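Side-chain contacts in monooxygenase (Agrobacterium tumefaciens, PDB 2I7G), which is probably a flavin-dependent oxidoreductase of the luciferase-like monooxygenase family, built as a TIM barrel, whose substrate has not been established: residues B[49-54]-B[64-69]; B[86-91]-B[95-100]; B[280-283]-B[287-290]. All coordinates share one frame; numbering follows the deposited sequence. Where two conformers were deposited one is given.

Contact 1 of 3, residues B[49-54]-B[64-69]; sequences RELLEE and DVFGLG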
ATOM      1  N   ARG B  49     -13.132  -3.490   7.114  0.50 21.61           N
ATOM      2  CA  ARG B  49     -13.530  -2.794   8.339  0.50 22.80           C
ATOM      3  C   ARG B  49     -13.387  -3.748   9.539  0.50 22.41           C
ATOM      4  O   ARG B  49     -12.759  -3.398  10.556  0.50 22.09           O
ATOM      5  CB  ARG B  49     -14.955  -2.226   8.232  0.50 22.72           C
ATOM      6  CG  ARG B  49     -15.581  -1.909   9.605  0.50 23.91           C
ATOM      7  CD  ARG B  49     -16.805  -1.003   9.561  0.50 24.60           C
ATOM      8  NE  ARG B  49     -17.882  -1.514   8.718  0.50 29.37           N
ATOM      9  CZ  ARG B  49     -18.600  -2.607   8.955  0.50 30.89           C
ATOM     10  NH1 ARG B  49     -18.360  -3.355  10.022  0.50 31.36           N
ATOM     11  NH2 ARG B  49     -19.567  -2.949   8.108  0.50 31.14           N
ATOM     12  N   GLU B  50     -13.921  -4.964   9.400  1.00 21.94           N
ATOM     13  CA  GLU B  50     -13.802  -5.974  10.457  1.00 21.95           C
ATOM     14  C   GLU B  50     -12.328  -6.328  10.762  1.00 21.43           C
ATOM     15  O   GLU B  50     -11.931  -6.437  11.946  1.00 22.22           O
ATOM     16  CB  GLU B  50     -14.603  -7.216  10.060  1.00 20.82           C
ATOM     17  CG  GLU B  50     -16.077  -7.050  10.286  1.00 25.26           C
ATOM     18  CD  GLU B  50     -16.904  -8.161   9.612  1.00 30.54           C
ATOM     19  OE1 GLU B  50     -16.344  -9.020   8.866  1.00 34.55           O
ATOM     20  OE2 GLU B  50     -18.137  -8.101   9.792  1.00 35.48           O
ATOM     21  N   LEU B  51     -11.519  -6.459   9.706  1.00 20.69           N
ATOM     22  CA  LEU B  51     -10.110  -6.790   9.889  1.00 21.63           C
ATOM     23  C   LEU B  51      -9.394  -5.705  10.709  1.00 22.09           C
ATOM     24  O   LEU B  51      -8.604  -6.025  11.619  1.00 22.10           O
ATOM     25  CB  LEU B  51      -9.438  -6.946   8.521  1.00 21.10           C
ATOM     26  CG  LEU B  51      -7.929  -7.286   8.525  1.00 22.19           C
ATOM     27  CD1 LEU B  51      -7.683  -8.639   9.238  1.00 25.39           C
ATOM     28  CD2 LEU B  51      -7.494  -7.315   7.057  1.00 22.98           C
ATOM     29  N   LEU B  52      -9.637  -4.441  10.359  0.50 22.17           N
ATOM     30  CA  LEU B  52      -9.047  -3.334  11.090  0.50 22.47           C
ATOM     31  C   LEU B  52      -9.446  -3.422  12.553  0.50 22.55           C
ATOM     32  O   LEU B  52      -8.599  -3.261  13.417  0.50 22.15           O
ATOM     33  CB  LEU B  52      -9.388  -1.970  10.468  0.50 23.90           C
ATOM     34  CG  LEU B  52      -8.348  -1.404   9.463  0.50 23.86           C
ATOM     35  CD1 LEU B  52      -7.038  -1.004  10.144  0.50 26.71           C
ATOM     36  CD2 LEU B  52      -8.074  -2.356   8.282  0.50 23.55           C
ATOM     37  N   GLU B  53     -10.724  -3.707  12.824  1.00 22.74           N
ATOM     38  CA  GLU B  53     -11.179  -3.876  14.208  1.00 24.50           C
ATOM     39  C   GLU B  53     -10.410  -5.004  14.924  1.00 23.62           C
ATOM     40  O   GLU B  53     -10.065  -4.845  16.096  1.00 24.38           O
ATOM     41  CB  GLU B  53     -12.673  -4.134  14.264  1.00 24.11           C
ATOM     42  CG  GLU B  53     -13.520  -2.893  13.892  1.00 25.27           C
ATOM     43  CD  GLU B  53     -15.022  -3.204  13.930  1.00 30.73           C
ATOM     44  OE1 GLU B  53     -15.387  -4.374  14.261  1.00 35.92           O
ATOM     45  OE2 GLU B  53     -15.837  -2.273  13.673  1.00 35.71           O
ATOM     46  N   GLU B  54     -10.165  -6.114  14.226  1.00 23.91           N
ATOM     47  CA  GLU B  54      -9.348  -7.225  14.770  1.00 24.59           C
ATOM     48  C   GLU B  54      -7.973  -6.709  15.167  1.00 23.24           C
ATOM     49  O   GLU B  54      -7.495  -7.036  16.247  1.00 22.21           O
ATOM     50  CB  GLU B  54      -9.113  -8.378  13.761  1.00 24.97           C
ATOM     51  CG  GLU B  54     -10.371  -9.110  13.299  1.00 28.99           C
ATOM     52  CD  GLU B  54     -10.066 -10.135  12.163  1.00 29.21           C
ATOM     53  OE1 GLU B  54     -10.880 -10.209  11.211  1.00 29.29           O
ATOM     54  OE2 GLU B  54      -9.006 -10.834  12.246  1.00 31.01           O
ATOM     55  N   ASP B  64       1.569  -9.193  20.278  1.00 22.86           N
ATOM     56  CA  ASP B  64       2.883  -8.707  19.822  1.00 22.75           C
ATOM     57  C   ASP B  64       2.995  -8.500  18.336  1.00 22.07           C
ATOM     58  O   ASP B  64       3.765  -7.652  17.894  1.00 22.04           O
ATOM     59  CB  ASP B  64       3.978  -9.668  20.285  1.00 23.88           C
ATOM     60  CG  ASP B  64       4.048  -9.748  21.807  1.00 28.02           C
ATOM     61  OD1 ASP B  64       4.262  -8.682  22.442  1.00 25.56           O
ATOM     62  OD2 ASP B  64       3.845 -10.850  22.354  1.00 26.39           O
ATOM     63  N   VAL B  65       2.262  -9.303  17.557  1.00 21.01           N
ATOM     64  CA  VAL B  65       2.431  -9.314  16.097  1.00 22.09           C
ATOM     65  C   VAL B  65       1.088  -9.591  15.454  1.00 22.10           C
ATOM     66  O   VAL B  65       0.310 -10.403  15.969  1.00 22.02           O
ATOM     67  CB  VAL B  65       3.369 -10.482  15.645  1.00 22.47           C
ATOM     68  CG1 VAL B  65       3.478 -10.528  14.105  1.00 23.09           C
ATOM     69  CG2 VAL B  65       4.725 -10.399  16.331  1.00 24.91           C
ATOM     70  N   PHE B  66       0.833  -8.927  14.322  1.00 20.93           N
ATOM     71  CA  PHE B  66      -0.303  -9.288  13.484  1.00 20.87           C
ATOM     72  C   PHE B  66       0.162  -9.402  12.025  1.00 22.43           C
ATOM     73  O   PHE B  66       0.797  -8.450  11.483  1.00 21.96           O
ATOM     74  CB  PHE B  66      -1.416  -8.220  13.635  1.00 21.23           C
ATOM     75  CG  PHE B  66      -2.818  -8.718  13.264  1.00 22.50           C
ATOM     76  CD1 PHE B  66      -3.801  -8.848  14.262  1.00 24.99           C
ATOM     77  CD2 PHE B  66      -3.125  -9.055  11.958  1.00 26.64           C
ATOM     78  CE1 PHE B  66      -5.089  -9.306  13.962  1.00 24.86           C
ATOM     79  CE2 PHE B  66      -4.414  -9.534  11.606  1.00 25.10           C
ATOM     80  CZ  PHE B  66      -5.408  -9.664  12.629  1.00 23.94           C
ATOM     81  N   GLY B  67      -0.151 -10.547  11.418  1.00 21.91           N
ATOM     82  CA  GLY B  67       0.210 -10.828  10.003  1.00 21.59           C
ATOM     83  C   GLY B  67      -0.960 -10.904   9.040  1.00 22.11           C
ATOM     84  O   GLY B  67      -2.043 -11.410   9.397  1.00 22.67           O
ATOM     85  N   LEU B  68      -0.750 -10.443   7.795  1.00 20.92           N
ATOM     86  CA  LEU B  68      -1.792 -10.552   6.754  1.00 22.07           C
ATOM     87  C   LEU B  68      -1.145 -11.228   5.537  1.00 23.09           C
ATOM     88  O   LEU B  68      -0.030 -10.822   5.101  1.00 23.06           O
ATOM     89  CB  LEU B  68      -2.268  -9.185   6.298  1.00 22.49           C
ATOM     90  CG  LEU B  68      -2.823  -8.280   7.381  1.00 25.79           C
ATOM     91  CD1 LEU B  68      -3.277  -6.979   6.709  1.00 25.02           C
ATOM     92  CD2 LEU B  68      -4.060  -8.912   8.071  1.00 30.19           C
ATOM     93  N   GLY B  69      -1.812 -12.263   5.035  1.00 23.05           N
ATOM     94  CA  GLY B  69      -1.287 -13.023   3.895  1.00 24.66           C
ATOM     95  C   GLY B  69      -1.802 -12.531   2.564  1.00 26.43           C
ATOM     96  O   GLY B  69      -2.895 -11.959   2.467  1.00 29.16           O
TER
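The carboxylate of E54 is held between two partners of different kinds: OE1 forms a salt bridge with R47, two turns earlier on that helix, while OE2 lies at the edge of the F66 ring and in its plane, 3.8 Å from CZ. The ring edge carries the slightly positive C-H groups, so a carboxylate oxygen suits that position; it is a weak electrostatic approach at van der Waals distance, with no hydrogen bond between the segments. Carboxylate and ring planes stand 53° apart. The aliphatic root of the glutamate helps too, its CB resting 4.1 Å from CZ of F66. CE1 of F66 comes within 4.0 Å of the backbone O of E54, so the ring fits against the helix backbone too.

Beside this polar edge the contact is purely apolar. L51 swings its CG anti to the backbone N (chi1 179°), which carries the methyls to the strand. There L51 and L68 meet tip to tip, CD1 of L51 standing 3.8 Å from CD2 of L68, and the other methyl, CD2 of L51, 3.9 Å from that same atom. CD1 of L51 also approaches CE2 of F66 obliquely at 4.1 Å. F66 and L68 both lie on the helix side of strand 65-68; F66 heads for the helix from its CB, whereas L68 reaches it only with a terminal methyl. The axes of helix segment 49-54 and strand 65-68 come within 11.1 Å and run nearly antiparallel, at 158°. This is helix-on-strand packing within a beta-alpha-beta unit of the TIM barrel; T28 and V84 close round the leucines. Because E54 is buried, its pairing with R47 probably offsets the cost of placing a charge there and keeps the carboxylate ionised beside the phenyl edge.

Contact 2 of 3, residues B[86-91]-B[95-100]; sequences AAAAVK and IRLTSA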
ATOM      1  N   ALA B  86      -0.614  -0.564   6.088  1.00 20.36           N
ATOM      2  CA  ALA B  86      -0.529   0.923   6.193  1.00 21.67           C
ATOM      3  C   ALA B  86      -1.681   1.500   6.994  1.00 20.77           C
ATOM      4  O   ALA B  86      -1.504   2.405   7.832  1.00 22.06           O
ATOM      5  CB  ALA B  86      -0.472   1.576   4.806  1.00 21.97           C
ATOM      6  N   ALA B  87      -2.893   1.019   6.690  1.00 21.35           N
ATOM      7  CA  ALA B  87      -4.064   1.466   7.448  1.00 21.47           C
ATOM      8  C   ALA B  87      -3.956   1.019   8.930  1.00 20.69           C
ATOM      9  O   ALA B  87      -4.270   1.775   9.856  1.00 20.91           O
ATOM     10  CB  ALA B  87      -5.316   0.935   6.795  1.00 21.35           C
ATOM     11  N   ALA B  88      -3.550  -0.220   9.143  1.00 20.28           N
ATOM     12  CA  ALA B  88      -3.369  -0.749  10.511  1.00 21.13           C
ATOM     13  C   ALA B  88      -2.344   0.125  11.255  1.00 21.03           C
ATOM     14  O   ALA B  88      -2.533   0.409  12.434  1.00 21.26           O
ATOM     15  CB  ALA B  88      -2.855  -2.197  10.462  1.00 22.28           C
ATOM     16  N   ALA B  89      -1.294   0.577  10.538  1.00 21.17           N
ATOM     17  CA  ALA B  89      -0.195   1.310  11.180  1.00 21.03           C
ATOM     18  C   ALA B  89      -0.729   2.552  11.903  1.00 22.13           C
ATOM     19  O   ALA B  89      -0.295   2.883  13.007  1.00 22.22           O
ATOM     20  CB  ALA B  89       0.848   1.739  10.120  1.00 22.01           C
ATOM     21  N   VAL B  90      -1.668   3.260  11.263  1.00 20.12           N
ATOM     22  CA  VAL B  90      -2.142   4.548  11.829  1.00 22.53           C
ATOM     23  C   VAL B  90      -3.305   4.380  12.820  1.00 22.64           C
ATOM     24  O   VAL B  90      -3.816   5.365  13.383  1.00 23.27           O
ATOM     25  CB  VAL B  90      -2.493   5.575  10.744  1.00 21.98           C
ATOM     26  CG1 VAL B  90      -1.252   5.949   9.934  1.00 23.96           C
ATOM     27  CG2 VAL B  90      -3.637   5.091   9.796  1.00 22.24           C
ATOM     28  N   LYS B  91      -3.709   3.136  13.031  0.50 22.70           N
ATOM     29  CA  LYS B  91      -4.759   2.814  13.993  0.50 23.21           C
ATOM     30  C   LYS B  91      -4.247   1.988  15.177  0.50 22.99           C
ATOM     31  O   LYS B  91      -5.037   1.482  15.981  0.50 23.23           O
ATOM     32  CB  LYS B  91      -5.917   2.119  13.285  0.50 23.71           C
ATOM     33  CG  LYS B  91      -6.571   2.978  12.180  0.50 24.63           C
ATOM     34  CD  LYS B  91      -7.280   4.223  12.701  0.50 25.32           C
ATOM     35  CE  LYS B  91      -8.504   3.904  13.554  0.50 29.30           C
ATOM     36  NZ  LYS B  91      -9.177   5.193  13.912  0.50 31.30           N
ATOM     37  N   ILE B  95       1.648  -3.060  18.389  1.00 21.52           N
ATOM     38  CA  ILE B  95       1.732  -4.338  17.674  1.00 21.50           C
ATOM     39  C   ILE B  95       2.625  -4.265  16.426  1.00 21.63           C
ATOM     40  O   ILE B  95       2.604  -3.274  15.691  1.00 23.40           O
ATOM     41  CB  ILE B  95       0.307  -4.849  17.342  1.00 20.20           C
ATOM     42  CG1 ILE B  95       0.300  -6.356  17.036  1.00 21.85           C
ATOM     43  CG2 ILE B  95      -0.352  -4.003  16.269  1.00 21.91           C
ATOM     44  CD1 ILE B  95      -1.093  -6.957  17.263  1.00 21.34           C
ATOM     45  N   ARG B  96       3.430  -5.298  16.212  1.00 21.35           N
ATOM     46  CA  ARG B  96       4.204  -5.349  15.003  1.00 22.05           C
ATOM     47  C   ARG B  96       3.349  -5.814  13.840  1.00 22.30           C
ATOM     48  O   ARG B  96       2.393  -6.586  14.016  1.00 23.79           O
ATOM     49  CB  ARG B  96       5.474  -6.151  15.202  1.00 23.12           C
ATOM     50  CG  ARG B  96       6.345  -5.424  16.277  1.00 25.52           C
ATOM     51  CD  ARG B  96       7.728  -5.931  16.430  1.00 27.85           C
ATOM     52  NE  ARG B  96       8.459  -5.914  15.179  1.00 29.04           N
ATOM     53  CZ  ARG B  96       9.250  -4.916  14.790  1.00 27.67           C
ATOM     54  NH1 ARG B  96       9.413  -3.817  15.544  1.00 26.15           N
ATOM     55  NH2 ARG B  96       9.862  -5.018  13.630  1.00 28.44           N
ATOM     56  N   LEU B  97       3.683  -5.340  12.654  1.00 21.55           N
ATOM     57  CA  LEU B  97       2.788  -5.493  11.489  1.00 21.05           C
ATOM     58  C   LEU B  97       3.545  -6.184  10.351  1.00 22.41           C
ATOM     59  O   LEU B  97       4.533  -5.614   9.806  1.00 21.48           O
ATOM     60  CB  LEU B  97       2.319  -4.100  11.019  1.00 20.54           C
ATOM     61  CG  LEU B  97       1.425  -3.350  12.056  1.00 21.89           C
ATOM     62  CD1 LEU B  97       1.287  -1.886  11.604  1.00 23.83           C
ATOM     63  CD2 LEU B  97       0.060  -4.032  12.245  1.00 21.85           C
ATOM     64  N   THR B  98       3.110  -7.380   9.984  1.00 21.18           N
ATOM     65  CA  THR B  98       3.915  -8.184   9.014  1.00 21.91           C
ATOM     66  C   THR B  98       3.032  -8.743   7.900  1.00 20.93           C
ATOM     67  O   THR B  98       1.837  -8.999   8.103  1.00 21.79           O
ATOM     68  CB  THR B  98       4.705  -9.355   9.701  1.00 23.12           C
ATOM     69  OG1 THR B  98       5.511 -10.071   8.755  1.00 23.21           O
ATOM     70  CG2 THR B  98       3.756 -10.358  10.399  1.00 23.47           C
ATOM     71  N   SER B  99       3.622  -8.953   6.733  1.00 20.72           N
ATOM     72  CA  SER B  99       2.965  -9.891   5.793  1.00 20.97           C
ATOM     73  C   SER B  99       3.106 -11.341   6.351  1.00 21.96           C
ATOM     74  O   SER B  99       3.986 -11.615   7.170  1.00 21.95           O
ATOM     75  CB  SER B  99       3.563  -9.782   4.393  1.00 21.53           C
ATOM     76  OG  SER B  99       4.970  -9.959   4.418  1.00 21.89           O
ATOM     77  N   ALA B 100       2.253 -12.247   5.894  1.00 22.41           N
ATOM     78  CA  ALA B 100       2.268 -13.650   6.357  1.00 22.72           C
ATOM     79  C   ALA B 100       1.455 -14.498   5.358  1.00 23.35           C
ATOM     80  O   ALA B 100       0.439 -15.066   5.735  1.00 25.42           O
ATOM     81  CB  ALA B 100       1.653 -13.729   7.824  1.00 22.55           C
TER
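L97 reaches from strand 96-99 to the end of helix 81-89 and spreads its two methyls over consecutive alanines, A88 and A89. The pair belongs to a beta-alpha-beta unit of the TIM barrel, in which the helix runs back along the outside and the chain turns sharply into the next strand. The CB of L97 points toward the helix, and CG anti to the carbonyl carbon (chi1 -65°) sets the fork so that each methyl reaches one alanine. CD2 meets CB of A88 at 3.9 Å, methyl against methyl, since the CB of A88 points toward the strand. CD1 instead settles on the backbone of the next residue, A89, whose own CB lies to one side. Alanine suits both positions because its short side chain lets the leucine come right down onto the helix, while leucine supplies the length and the fork needed to reach from the sheet to the helix.

I55 of helix 40-60 touches both A88 and L97, and L122 of helix 109-122 packs on A89, so helices 40-60 and 109-122 flank the contact. Helix 81-89 and the turn after it also meet the second subunit: A87 packs on A86 of that chain, and V90 on its V90. The turn is further tied together by R126, whose NH1 hydrogen-bonds to the backbone O of I95 while its NH2 makes a weak bond to the O of A89. The leucine comes down hardest at A89: CD1 of L97 lies 3.9 Å from CB of A89 and 3.7 Å from its N, but only 3.5 Å from its CA.

Contact 3 of 3, residues B[280-283]-B[287-290]; sequences NRIG and GWGP. With SO4 (sulfate ion), chain F.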
ATOM      1  N   ASN B 280     -13.508 -26.842   5.387  0.50 36.97           N
ATOM      2  CA  ASN B 280     -13.269 -26.900   3.938  0.50 37.51           C
ATOM      3  C   ASN B 280     -11.828 -26.554   3.545  0.50 37.79           C
ATOM      4  O   ASN B 280     -11.328 -27.033   2.514  0.50 38.44           O
ATOM      5  CB  ASN B 280     -14.241 -25.974   3.188  0.50 37.46           C
ATOM      6  CG  ASN B 280     -15.685 -26.478   3.215  0.50 37.92           C
ATOM      7  OD1 ASN B 280     -16.626 -25.707   3.022  0.50 39.25           O
ATOM      8  ND2 ASN B 280     -15.859 -27.770   3.452  0.50 36.53           N
ATOM      9  N   ARG B 281     -11.184 -25.709   4.353  1.00 37.20           N
ATOM     10  CA  ARG B 281      -9.774 -25.358   4.154  1.00 37.91           C
ATOM     11  C   ARG B 281      -8.872 -26.163   5.113  1.00 38.04           C
ATOM     12  O   ARG B 281      -7.905 -26.821   4.663  1.00 37.26           O
ATOM     13  CB  ARG B 281      -9.513 -23.853   4.314  1.00 37.78           C
ATOM     14  CG  ARG B 281      -8.016 -23.515   4.324  1.00 39.24           C
ATOM     15  CD  ARG B 281      -7.744 -22.200   3.576  1.00 40.20           C
ATOM     16  NE  ARG B 281      -8.209 -20.994   4.295  1.00 37.43           N
ATOM     17  CZ  ARG B 281      -7.531 -20.364   5.244  1.00 35.90           C
ATOM     18  NH1 ARG B 281      -6.343 -20.840   5.676  1.00 32.09           N
ATOM     19  NH2 ARG B 281      -8.058 -19.265   5.778  1.00 35.43           N
ATOM     20  N   ILE B 282      -9.217 -26.135   6.411  1.00 38.13           N
ATOM     21  CA  ILE B 282      -8.401 -26.782   7.464  1.00 38.35           C
ATOM     22  C   ILE B 282      -8.292 -28.284   7.240  1.00 37.38           C
ATOM     23  O   ILE B 282      -7.189 -28.827   7.186  1.00 37.23           O
ATOM     24  CB  ILE B 282      -8.904 -26.456   8.947  1.00 39.16           C
ATOM     25  CG1 ILE B 282      -8.460 -25.065   9.386  1.00 40.48           C
ATOM     26  CG2 ILE B 282      -8.414 -27.508   9.986  1.00 39.19           C
ATOM     27  CD1 ILE B 282      -7.102 -24.620   8.843  1.00 44.95           C
ATOM     28  N   GLY B 283      -9.422 -28.959   7.061  1.00 36.31           N
ATOM     29  CA  GLY B 283      -9.360 -30.407   6.872  1.00 36.01           C
ATOM     30  C   GLY B 283      -8.781 -30.782   5.521  1.00 36.31           C
ATOM     31  O   GLY B 283      -8.006 -31.752   5.405  1.00 35.45           O
ATOM     32  N   GLY B 287      -5.764 -33.492   4.563  1.00 33.88           N
ATOM     33  CA  GLY B 287      -6.182 -34.796   3.989  1.00 34.13           C
ATOM     34  C   GLY B 287      -7.442 -35.423   4.580  1.00 34.31           C
ATOM     35  O   GLY B 287      -7.680 -36.644   4.425  1.00 35.16           O
ATOM     36  N   TRP B 288      -8.273 -34.616   5.238  1.00 33.52           N
ATOM     37  CA  TRP B 288      -9.580 -35.119   5.673  1.00 33.58           C
ATOM     38  C   TRP B 288     -10.753 -34.174   5.394  1.00 33.38           C
ATOM     39  O   TRP B 288     -10.582 -32.956   5.177  1.00 33.22           O
ATOM     40  CB  TRP B 288      -9.554 -35.628   7.125  1.00 33.60           C
ATOM     41  CG  TRP B 288      -8.805 -34.730   8.116  1.00 33.22           C
ATOM     42  CD1 TRP B 288      -7.470 -34.818   8.462  1.00 33.48           C
ATOM     43  CD2 TRP B 288      -9.344 -33.635   8.884  1.00 33.94           C
ATOM     44  NE1 TRP B 288      -7.154 -33.856   9.402  1.00 33.56           N
ATOM     45  CE2 TRP B 288      -8.278 -33.105   9.667  1.00 34.38           C
ATOM     46  CE3 TRP B 288     -10.618 -33.043   8.986  1.00 32.66           C
ATOM     47  CZ2 TRP B 288      -8.457 -32.009  10.549  1.00 33.97           C
ATOM     48  CZ3 TRP B 288     -10.791 -31.970   9.852  1.00 33.36           C
ATOM     49  CH2 TRP B 288      -9.715 -31.458  10.623  1.00 33.89           C
ATOM     50  N   GLY B 289     -11.938 -34.776   5.332  1.00 34.11           N
ATOM     51  CA  GLY B 289     -13.169 -34.085   4.974  1.00 34.42           C
ATOM     52  C   GLY B 289     -13.737 -33.257   6.120  1.00 34.78           C
ATOM     53  O   GLY B 289     -13.420 -33.499   7.300  1.00 34.67           O
ATOM     54  N   PRO B 290     -14.601 -32.290   5.780  1.00 34.94           N
ATOM     55  CA  PRO B 290     -15.103 -31.288   6.732  1.00 34.57           C
ATOM     56  C   PRO B 290     -15.902 -31.885   7.904  1.00 33.89           C
ATOM     57  O   PRO B 290     -15.995 -31.267   8.990  1.00 33.96           O
ATOM     58  CB  PRO B 290     -16.013 -30.396   5.862  1.00 35.13           C
ATOM     59  CG  PRO B 290     -16.392 -31.269   4.680  1.00 35.91           C
ATOM     60  CD  PRO B 290     -15.176 -32.118   4.425  1.00 35.50           C
TER
HETATM   61  S   SO4 F 703      -4.441 -33.544  11.095  0.70 26.41           S
HETATM   62  O1  SO4 F 703      -3.775 -32.884   9.987  0.70 41.54           O
HETATM   63  O2  SO4 F 703      -3.537 -33.545  12.220  0.70 41.01           O
HETATM   64  O3  SO4 F 703      -5.647 -32.831  11.443  0.70 41.19           O
HETATM   65  O4  SO4 F 703      -4.726 -34.929  10.753  0.70 41.52           O
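W288 folds its indole back over G283, the residue five places earlier, so that the ring meets glycine over one face and sulfate at its edge. From CB, the chi1 of 44° places CG between the backbone N and the carbonyl carbon, a crowded position that turns the ring toward the helix. CG itself lies 4.1 Å from the O of G283. Moving into the benzo ring, CD2, CE3 and CZ3 pass over CA of G283, with CE3 3.6 Å from it. This is a CH-pi contact: CA stands 3.6 Å from the centroid of the six-membered ring, 11° off its normal. Glycine suits the place because the backbone O of W288 leaves no room for a CB; the bare CA can instead lie against the ring. At the far corner CH2 meets CG2 of I282 at 4.2 Å.

Sulfate O3 lies along the NE1-CE2-CZ2 edge, 3.1 Å from CZ2. NE1 donates to O3 at 2.7 Å in a bent bond, with an N-H...O angle of 133°, and CD1 lies 3.6 Å from sulfate O4. The ion, probably from the crystallisation liquor, is also bound by the backbone N of G224. H295 meets the indole from the following helix.

The root of the tryptophan is fixed by its backbone, whose N donates to the O of G283 at 2.9 Å. G287, just before it, adopts a positive phi, readily reached by glycine, and the chain thereby ends helix 279-286 in a Schellman motif.

In the fold
Contacts 1 and 2 belong to consecutive beta-alpha-beta units of one barrel wall, their centres 7 Å apart. Strands 65-68 and 96-99 are parallel neighbours, joined by probable hydrogen bonds of 2.8 Å from F66 N to R96 O and from A100 N to L68 O; helix 81-89 follows the strand of contact 1 and packs on that of contact 2. Contact 3 lies apart, its centre 24 Å from contact 1 and 30 Å from contact 2, with nearest atoms about 9 Å away in each case. R281 in its helix nevertheless pairs with D31, in the loop between strand 23-28 and the helix of contact 1. In relatives, the flavin site lies at the C-terminal ends of the barrel strands, toward which 65-68 and 96-99 run.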